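Long-range contacts in multifunctional non-homologous end joining DNA repair protein LigD (Mycobacterium tuberculosis, PDB 2IRU), which probably joins broken DNA ends together with Ku in non-homologous end joining, its N-terminal polymerase domain, the part modelled here, filling gaps before ligation: residues Met43-Ile47 / Ile96-Leu102; Ile47-Thr53 / His114-Phe120; Pro133-Leu137 / Pro189-Ala195. All coordinates share one frame. Residues are numbered along the deposited sequence.

How the interactions relate
Starting at the N terminus, helix 29-47 brings its end against Ile-96-Leu-102, and interaction 1 closes a 48-residue loop holding strands and no helix. Interaction 2 closes a 60-residue loop by setting Ile-47-Thr-53 against the successive strands 112-115 and 118-122, which belong to different sheets. Its first segment runs from the shared Ile-47 into the loop closed by interaction 1 and its second lies beyond Leu-102, so the closures cross. Interaction 3 comes later, in series with both, joining strand 129-143 to the start of helix 192-209. Arg-136 links all three, bonding His-46 O and Gln-117 OE1, while Thr-135 OG1 meets Arg-50 NH2. Together they tie the N-terminal helix, the four-stranded sheet and the larger mixed sheet.

Interaction 1: Met43-Ile47 / Ile96-Leu102; sequences MLGHI and IDSATGL
Build Met-43-Ile-47 as a helical turn and Ile-96-Leu-102 as a lead-in extended at Ile-96 and Ser-98 but kinked at Asp-97 (phi/psi -144/16), entering a helix at Ala-99. The register pairs Leu-44 with Asp-97 (CA-CA 5.9 Å) and Ile-47 with Ile-96 (6.7 Å). Ile-96, rotamer mm, offers CG2 to Ile-47 CD1 at 3.8 Å and to Leu-44 CD2 at 4.0 Å; a water bridges Ile-96 N (2.8 Å) and Ile-47 O (2.9 Å). Asp-97 turns its CB away, its carboxylate bonding Ser-80. Ser-98 is the N-cap: its OG accepts from Gly-101 N at 3.1 Å and is also hydrogen-bonded to Gln-10 OE1. Leu-44, rotamer mt, sets CD1 3.7 Å from both Ser-98 C and Ala-99 N. Leu-102, also mt, has CD1 3.7 Å from Leu-44 CD2 and CD2 4.0 Å from the SD of all-trans Met-43. Apolar side chains thus pack the end of helix 29-47 on the start of 99-107; Leu-102 also touches Tyr-36 and Ala-40, and Ile-96 directly follows strand 91-95.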
loop_
_atom_site.group_PDB
_atom_site.type_symbol
_atom_site.label_atom_id
_atom_site.label_comp_id
_atom_site.label_asym_id
_atom_site.label_seq_id
_atom_site.Cartn_x
_atom_site.Cartn_y
_atom_site.Cartn_z
ATOM N N MET A 43 -8.631 3.529 6.591
ATOM C CA MET A 43 -7.223 3.496 6.189
ATOM C C MET A 43 -6.252 3.272 7.360
ATOM O O MET A 43 -5.234 2.578 7.222
ATOM C CB MET A 43 -6.817 4.783 5.429
ATOM C CG MET A 43 -5.458 4.673 4.776
ATOM S SD MET A 43 -5.069 6.138 3.820
ATOM C CE MET A 43 -3.440 5.699 3.168
ATOM N N LEU A 44 -6.557 3.856 8.508
ATOM C CA LEU A 44 -5.559 3.923 9.591
ATOM C C LEU A 44 -5.088 2.545 10.096
ATOM O O LEU A 44 -3.873 2.349 10.336
ATOM C CB LEU A 44 -6.034 4.814 10.718
ATOM C CG LEU A 44 -5.968 6.294 10.354
ATOM C CD1 LEU A 44 -6.698 6.993 11.487
ATOM C CD2 LEU A 44 -4.554 6.793 10.207
ATOM N N GLY A 45 -6.007 1.570 10.155
ATOM C CA GLY A 45 -5.706 0.255 10.741
ATOM C C GLY A 45 -4.614 -0.451 9.941
ATOM O O GLY A 45 -3.871 -1.282 10.469
ATOM N N HIS A 46 -4.528 -0.125 8.657
ATOM C CA HIS A 46 -3.570 -0.814 7.763
ATOM C C HIS A 46 -2.206 -0.148 7.604
ATOM O O HIS A 46 -1.282 -0.735 6.981
ATOM C CB HIS A 46 -4.222 -1.105 6.402
ATOM C CG HIS A 46 -5.638 -1.559 6.539
ATOM N ND1 HIS A 46 -5.978 -2.775 7.097
ATOM C CD2 HIS A 46 -6.799 -0.932 6.254
ATOM C CE1 HIS A 46 -7.298 -2.874 7.136
ATOM N NE2 HIS A 46 -7.817 -1.762 6.637
ATOM N N ILE A 47 -2.092 1.062 8.177
ATOM C CA ILE A 47 -0.836 1.788 8.241
ATOM C C ILE A 47 -0.348 2.033 9.680
ATOM O O ILE A 47 0.806 2.388 9.872
ATOM C CB ILE A 47 -0.859 3.079 7.404
ATOM C CG1 ILE A 47 -1.871 4.076 7.973
ATOM C CG2 ILE A 47 -1.307 2.742 5.964
ATOM C CD1 ILE A 47 -1.918 5.451 7.167
ATOM N N ILE A 96 1.793 7.175 10.774
ATOM C CA ILE A 96 0.513 7.875 10.653
ATOM C C ILE A 96 -0.514 7.019 11.356
ATOM O O ILE A 96 -0.713 5.864 10.977
ATOM C CB ILE A 96 0.161 8.077 9.163
ATOM C CG1 ILE A 96 1.295 8.878 8.463
ATOM C CG2 ILE A 96 -1.207 8.706 9.019
ATOM C CD1 ILE A 96 1.557 10.289 9.000
ATOM N N ASP A 97 -1.112 7.578 12.413
ATOM C CA ASP A 97 -1.957 6.789 13.322
ATOM C C ASP A 97 -3.149 7.586 13.838
ATOM O O ASP A 97 -3.809 7.172 14.798
ATOM C CB ASP A 97 -1.121 6.192 14.484
ATOM C CG ASP A 97 -0.351 7.254 15.274
ATOM O OD1 ASP A 97 -0.609 8.481 15.106
ATOM O OD2 ASP A 97 0.531 6.849 16.102
ATOM N N SER A 98 -3.427 8.707 13.161
ATOM C CA SER A 98 -4.592 9.540 13.486
ATOM C C SER A 98 -5.088 10.216 12.215
ATOM O O SER A 98 -4.350 10.382 11.225
ATOM C CB SER A 98 -4.223 10.621 14.495
ATOM O OG SER A 98 -3.362 11.608 13.899
ATOM N N ALA A 99 -6.363 10.611 12.257
ATOM C CA ALA A 99 -6.949 11.352 11.136
ATOM C C ALA A 99 -6.154 12.637 10.830
ATOM O O ALA A 99 -5.897 12.974 9.653
ATOM C CB ALA A 99 -8.426 11.663 11.441
ATOM N N THR A 100 -5.711 13.317 11.886
ATOM C CA THR A 100 -4.967 14.552 11.673
ATOM C C THR A 100 -3.618 14.291 10.982
ATOM O O THR A 100 -3.155 15.121 10.188
ATOM C CB THR A 100 -4.809 15.362 12.963
ATOM O OG1 THR A 100 -6.105 15.554 13.550
ATOM C CG2 THR A 100 -4.265 16.718 12.638
ATOM N N GLY A 101 -3.032 13.111 11.216
ATOM C CA GLY A 101 -1.835 12.711 10.510
ATOM C C GLY A 101 -2.097 12.626 9.010
ATOM O O GLY A 101 -1.286 13.036 8.186
ATOM N N LEU A 102 -3.249 12.049 8.647
ATOM C CA LEU A 102 -3.605 11.980 7.223
ATOM C C LEU A 102 -3.925 13.376 6.658
ATOM O O LEU A 102 -3.670 13.630 5.485
ATOM C CB LEU A 102 -4.765 11.019 6.991
ATOM C CG LEU A 102 -4.369 9.552 7.084
ATOM C CD1 LEU A 102 -5.569 8.644 7.208
ATOM C CD2 LEU A 102 -3.484 9.116 5.911
HETATM O O HOH W 1 2.167 4.897 9.141
#

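Interaction 2: Ile47-Thr53 / His114-Phe120; sequences IAGRPAT and HVPQWRF
A type II turn opens the first segment, running from Ile-47 to Arg-50 and closed by Arg-50 N to Ile-47 O at 3.1 Å. Ile-47 lays CB 4.0 Å from Val-115 CG1. Ala-48 O sits over a face of the Arg-119 guanidinium, 3.3 Å from its CZ. Gly-49 takes a positive phi (74°) where a CB would strike Arg-119 NE; its O accepts from Phe-120 N at 2.8 Å. Arg-50 (m, t, t) runs extended beside the corner between the two strands of 114-120: NH1 donates to Pro-116 O at 3.3 Å, CZ lies 3.7 Å from Arg-119 CG, and NH2 reaches Thr-135 and Asp-291. Pro-51 wedges among rings. Its CD stands 4.1 Å from the centroid of the Trp-118 six-membered ring, a CH-pi contact over the face, and 3.5 Å from Phe-120 CE2, while its CG is 3.4 Å from Pro-116 CG. Ala-52 passes with CA 3.7 Å from His-114 O. Thr-53 then enters an antiparallel hydrogen-bonded pair with His-114 (CA-CA 4.9 Å): Thr-53 N to His-114 O and His-114 N to Thr-53 O are both 2.8 Å. That pair starts the match of strand 53-56 with 112-115 in the antiparallel sheet of this primase-polymerase domain, where His-114 probably binds substrate beside Lys-55 and Thr-239.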
loop_
_atom_site.group_PDB
_atom_site.type_symbol
_atom_site.label_atom_id
_atom_site.label_comp_id
_atom_site.label_asym_id
_atom_site.label_seq_id
_atom_site.Cartn_x
_atom_site.Cartn_y
_atom_site.Cartn_z
ATOM N N ILE A 47 -2.092 1.062 8.177
ATOM C CA ILE A 47 -0.836 1.788 8.241
ATOM C C ILE A 47 -0.348 2.033 9.680
ATOM O O ILE A 47 0.806 2.388 9.872
ATOM C CB ILE A 47 -0.859 3.079 7.404
ATOM C CG1 ILE A 47 -1.871 4.076 7.973
ATOM C CG2 ILE A 47 -1.307 2.742 5.964
ATOM C CD1 ILE A 47 -1.918 5.451 7.167
ATOM N N ALA A 48 -1.219 1.793 10.665
ATOM C CA ALA A 48 -0.821 1.888 12.092
ATOM C C ALA A 48 0.453 1.079 12.359
ATOM O O ALA A 48 0.611 -0.062 11.893
ATOM C CB ALA A 48 -1.936 1.364 12.990
ATOM N N GLY A 49 1.345 1.666 13.162
ATOM C CA GLY A 49 2.547 0.968 13.591
ATOM C C GLY A 49 3.616 0.827 12.513
ATOM O O GLY A 49 4.670 0.240 12.773
ATOM N N ARG A 50 3.360 1.367 11.311
ATOM C CA ARG A 50 4.303 1.180 10.193
ATOM C C ARG A 50 5.018 2.488 9.853
ATOM O O ARG A 50 4.383 3.557 9.910
ATOM C CB ARG A 50 3.551 0.701 8.956
ATOM C CG ARG A 50 2.813 -0.596 9.263
ATOM C CD ARG A 50 2.045 -1.179 8.042
ATOM N NE ARG A 50 1.125 -2.164 8.607
ATOM C CZ ARG A 50 1.424 -3.445 8.860
ATOM N NH1 ARG A 50 2.597 -3.979 8.475
ATOM N NH2 ARG A 50 0.520 -4.209 9.460
ATOM N N PRO A 51 6.315 2.415 9.448
ATOM C CA PRO A 51 6.989 3.623 8.965
ATOM C C PRO A 51 6.346 4.048 7.649
ATOM O O PRO A 51 6.238 3.234 6.728
ATOM C CB PRO A 51 8.438 3.170 8.719
ATOM C CG PRO A 51 8.337 1.614 8.446
ATOM C CD PRO A 51 7.151 1.196 9.322
ATOM N N ALA A 52 5.944 5.313 7.571
ATOM C CA ALA A 52 5.250 5.829 6.371
ATOM C C ALA A 52 6.229 6.545 5.446
ATOM O O ALA A 52 6.737 7.634 5.801
ATOM C CB ALA A 52 4.125 6.782 6.756
ATOM N N THR A 53 6.480 5.930 4.289
ATOM C CA THR A 53 7.186 6.618 3.174
ATOM C C THR A 53 6.188 7.465 2.395
ATOM O O THR A 53 5.123 6.973 2.061
ATOM C CB THR A 53 7.895 5.587 2.269
ATOM O OG1 THR A 53 8.960 4.996 3.012
ATOM C CG2 THR A 53 8.482 6.243 1.013
ATOM N N HIS A 114 3.304 4.931 1.404
ATOM C CA HIS A 114 3.836 3.576 1.213
ATOM C C HIS A 114 4.262 3.033 2.566
ATOM O O HIS A 114 4.843 3.784 3.375
ATOM C CB HIS A 114 5.065 3.627 0.306
ATOM C CG HIS A 114 4.786 4.117 -1.085
ATOM N ND1 HIS A 114 4.963 3.328 -2.200
ATOM C CD2 HIS A 114 4.375 5.329 -1.539
ATOM C CE1 HIS A 114 4.662 4.029 -3.283
ATOM N NE2 HIS A 114 4.327 5.256 -2.913
ATOM N N VAL A 115 3.943 1.767 2.846
ATOM C CA VAL A 115 4.337 1.159 4.134
ATOM C C VAL A 115 4.873 -0.282 3.905
ATOM O O VAL A 115 4.486 -0.967 2.922
ATOM C CB VAL A 115 3.148 1.095 5.160
ATOM C CG1 VAL A 115 2.738 2.526 5.631
ATOM C CG2 VAL A 115 1.936 0.306 4.573
ATOM N N PRO A 116 5.762 -0.747 4.807
ATOM C CA PRO A 116 6.186 -2.163 4.729
ATOM C C PRO A 116 5.192 -3.071 5.441
ATOM O O PRO A 116 4.189 -2.578 5.968
ATOM C CB PRO A 116 7.543 -2.138 5.443
ATOM C CG PRO A 116 7.308 -1.082 6.604
ATOM C CD PRO A 116 6.427 -0.001 5.896
ATOM N N GLN A 117 5.474 -4.383 5.446
ATOM C CA GLN A 117 4.520 -5.391 5.936
ATOM C C GLN A 117 4.771 -5.762 7.401
ATOM O O GLN A 117 4.118 -6.663 7.933
ATOM C CB GLN A 117 4.549 -6.657 5.027
ATOM C CG GLN A 117 4.471 -6.305 3.545
ATOM C CD GLN A 117 3.335 -5.294 3.241
ATOM O OE1 GLN A 117 2.164 -5.529 3.621
ATOM N NE2 GLN A 117 3.681 -4.156 2.582
ATOM N N TRP A 118 5.719 -5.058 8.003
ATOM C CA TRP A 118 6.013 -5.171 9.435
ATOM C C TRP A 118 5.577 -3.926 10.208
ATOM O O TRP A 118 5.414 -2.843 9.631
ATOM C CB TRP A 118 7.494 -5.487 9.678
ATOM C CG TRP A 118 8.448 -4.479 9.075
ATOM C CD1 TRP A 118 9.080 -4.587 7.854
ATOM C CD2 TRP A 118 8.909 -3.249 9.663
ATOM N NE1 TRP A 118 9.900 -3.509 7.649
ATOM C CE2 TRP A 118 9.827 -2.674 8.746
ATOM C CE3 TRP A 118 8.654 -2.580 10.883
ATOM C CZ2 TRP A 118 10.474 -1.454 8.994
ATOM C CZ3 TRP A 118 9.297 -1.357 11.121
ATOM C CH2 TRP A 118 10.179 -0.805 10.163
ATOM N N ARG A 119 5.377 -4.102 11.511
ATOM C CA ARG A 119 5.140 -2.970 12.424
ATOM C C ARG A 119 6.244 -2.802 13.461
ATOM O O ARG A 119 6.895 -3.786 13.874
ATOM C CB ARG A 119 3.832 -3.160 13.172
ATOM C CG ARG A 119 2.603 -3.102 12.299
ATOM C CD ARG A 119 1.400 -3.583 13.069
ATOM N NE ARG A 119 0.985 -2.644 14.093
ATOM C CZ ARG A 119 -0.268 -2.218 14.219
ATOM N NH1 ARG A 119 -1.200 -2.689 13.389
ATOM N NH2 ARG A 119 -0.594 -1.348 15.164
ATOM N N PHE A 120 6.469 -1.560 13.864
ATOM C CA PHE A 120 7.249 -1.293 15.083
ATOM C C PHE A 120 6.630 -1.959 16.310
ATOM O O PHE A 120 5.391 -2.064 16.441
ATOM C CB PHE A 120 7.334 0.208 15.319
ATOM C CG PHE A 120 8.191 0.917 14.331
ATOM C CD1 PHE A 120 9.575 0.856 14.415
ATOM C CD2 PHE A 120 7.602 1.672 13.323
ATOM C CE1 PHE A 120 10.376 1.511 13.485
ATOM C CE2 PHE A 120 8.404 2.356 12.381
ATOM C CZ PHE A 120 9.757 2.285 12.453
#

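Interaction 3: Pro133-Leu137 / Pro189-Ala195; sequences PATRL and PVSSRGA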
loop_
_atom_site.group_PDB
_atom_site.type_symbol
_atom_site.label_atom_id
_atom_site.label_comp_id
_atom_site.label_asym_id
_atom_site.label_seq_id
_atom_site.Cartn_x
_atom_site.Cartn_y
_atom_site.Cartn_z
ATOM N N PRO A 133 8.210 -8.203 13.694
ATOM C CA PRO A 133 7.914 -9.194 12.665
ATOM C C PRO A 133 6.954 -8.695 11.576
ATOM O O PRO A 133 6.242 -7.680 11.737
ATOM C CB PRO A 133 7.258 -10.328 13.468
ATOM C CG PRO A 133 7.686 -10.103 14.862
ATOM C CD PRO A 133 7.679 -8.621 14.997
ATOM N N ALA A 134 6.959 -9.405 10.450
ATOM C CA ALA A 134 5.940 -9.192 9.450
ATOM C C ALA A 134 4.591 -9.605 10.035
ATOM O O ALA A 134 4.489 -10.643 10.709
ATOM C CB ALA A 134 6.263 -9.996 8.179
ATOM N N THR A 135 3.558 -8.794 9.790
ATOM C CA THR A 135 2.214 -9.115 10.272
ATOM C C THR A 135 1.340 -9.715 9.168
ATOM O O THR A 135 0.308 -10.333 9.447
ATOM C CB THR A 135 1.478 -7.881 10.829
ATOM O OG1 THR A 135 1.179 -6.984 9.770
ATOM C CG2 THR A 135 2.304 -7.174 11.959
ATOM N N ARG A 136 1.756 -9.512 7.923
ATOM C CA ARG A 136 0.989 -9.955 6.733
ATOM C C ARG A 136 1.962 -10.151 5.599
ATOM O O ARG A 136 3.082 -9.613 5.648
ATOM C CB ARG A 136 -0.040 -8.862 6.367
ATOM C CG ARG A 136 0.566 -7.535 5.919
ATOM C CD ARG A 136 -0.451 -6.394 5.988
ATOM N NE ARG A 136 0.121 -5.185 5.396
ATOM C CZ ARG A 136 -0.257 -3.929 5.649
ATOM N NH1 ARG A 136 -1.227 -3.664 6.526
ATOM N NH2 ARG A 136 0.367 -2.929 5.021
ATOM N N LEU A 137 1.564 -10.942 4.589
ATOM C CA LEU A 137 2.303 -11.008 3.325
ATOM C C LEU A 137 1.676 -10.091 2.268
ATOM O O LEU A 137 0.464 -9.853 2.258
ATOM C CB LEU A 137 2.315 -12.445 2.752
ATOM C CG LEU A 137 2.777 -13.634 3.596
ATOM C CD1 LEU A 137 2.650 -14.941 2.780
ATOM C CD2 LEU A 137 4.194 -13.426 4.067
ATOM N N PRO A 189 3.555 -14.863 13.961
ATOM C CA PRO A 189 4.555 -13.876 13.577
ATOM C C PRO A 189 5.797 -14.514 12.964
ATOM O O PRO A 189 6.240 -15.595 13.402
ATOM C CB PRO A 189 4.890 -13.164 14.898
ATOM C CG PRO A 189 4.429 -14.072 15.993
ATOM C CD PRO A 189 3.278 -14.852 15.414
ATOM N N VAL A 190 6.343 -13.850 11.951
ATOM C CA VAL A 190 7.572 -14.321 11.332
ATOM C C VAL A 190 8.411 -13.099 10.936
ATOM O O VAL A 190 7.846 -12.043 10.618
ATOM C CB VAL A 190 7.254 -15.296 10.134
ATOM C CG1 VAL A 190 6.935 -14.548 8.862
ATOM C CG2 VAL A 190 8.365 -16.307 9.914
ATOM N N SER A 191 9.744 -13.231 10.966
ATOM C CA SER A 191 10.614 -12.134 10.499
ATOM C C SER A 191 10.297 -11.796 9.048
ATOM O O SER A 191 9.751 -12.641 8.298
ATOM C CB SER A 191 12.091 -12.512 10.615
ATOM O OG SER A 191 12.412 -13.501 9.651
ATOM N N SER A 192 10.656 -10.583 8.630
ATOM C CA SER A 192 10.469 -10.206 7.225
ATOM C C SER A 192 11.271 -11.148 6.312
ATOM O O SER A 192 10.751 -11.583 5.277
ATOM C CB SER A 192 10.843 -8.740 6.990
ATOM O OG SER A 192 9.901 -7.894 7.625
ATOM N N ARG A 193 12.502 -11.498 6.719
ATOM C CA ARG A 193 13.313 -12.479 5.968
ATOM C C ARG A 193 12.528 -13.788 5.808
ATOM O O ARG A 193 12.490 -14.375 4.712
ATOM C CB ARG A 193 14.695 -12.691 6.620
ATOM C CG ARG A 193 15.642 -11.469 6.432
ATOM C CD ARG A 193 17.013 -11.721 7.025
ATOM N NE ARG A 193 16.875 -12.142 8.413
ATOM C CZ ARG A 193 17.150 -11.382 9.472
ATOM N NH1 ARG A 193 17.625 -10.154 9.326
ATOM N NH2 ARG A 193 16.982 -11.882 10.685
ATOM N N GLY A 194 11.873 -14.223 6.883
ATOM C CA GLY A 194 11.058 -15.439 6.872
ATOM C C GLY A 194 9.844 -15.323 5.972
ATOM O O GLY A 194 9.556 -16.234 5.189
ATOM N N ALA A 195 9.124 -14.204 6.107
ATOM C CA ALA A 195 7.972 -13.869 5.248
ATOM C C ALA A 195 8.341 -13.872 3.777
ATOM O O ALA A 195 7.582 -14.383 2.923
ATOM C CB ALA A 195 7.383 -12.502 5.651
#
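One backbone bond joins the two strands: Ala-134 N donates to Val-190 O at 2.8 Å, within an antiparallel hydrogen-bonded pair whose CA atoms are 5.7 Å apart. The side chains of Ala-134 and Val-190 share a face of the sheet, and the small methyl of Ala-134 lets the following helix come close, with Ala-134 CB 3.7 Å from Ala-195 CB. Leu-137, in the mt rotamer, brings CD2 back to 3.7 Å from that same Ala-195 CB. At the other end two prolines of opposite pucker, C-gamma exo in Pro-133 and endo in Pro-189, meet CB to CB at 4.0 Å. Ser-191 in the p rotamer is the N-cap, its OG accepting from Gly-194 N at 2.9 Å. Gly-194 leaves room for Val-190, whose CG2 would clash with a CB there. The CA-to-CB bond of Arg-136 points away from 189-195 (chi1 p, chi2 and chi3 t); its guanidinium makes a salt bridge to Asp-291 and hydrogen bonds to Gln-117 OE1 and His-46 O. The result is a strand-to-helix junction, the capped start of helix 192-209 set on strand 129-143, which farther on carries the probable manganese ligands Asp-140 and Asp-142 of the primase-polymerase fold.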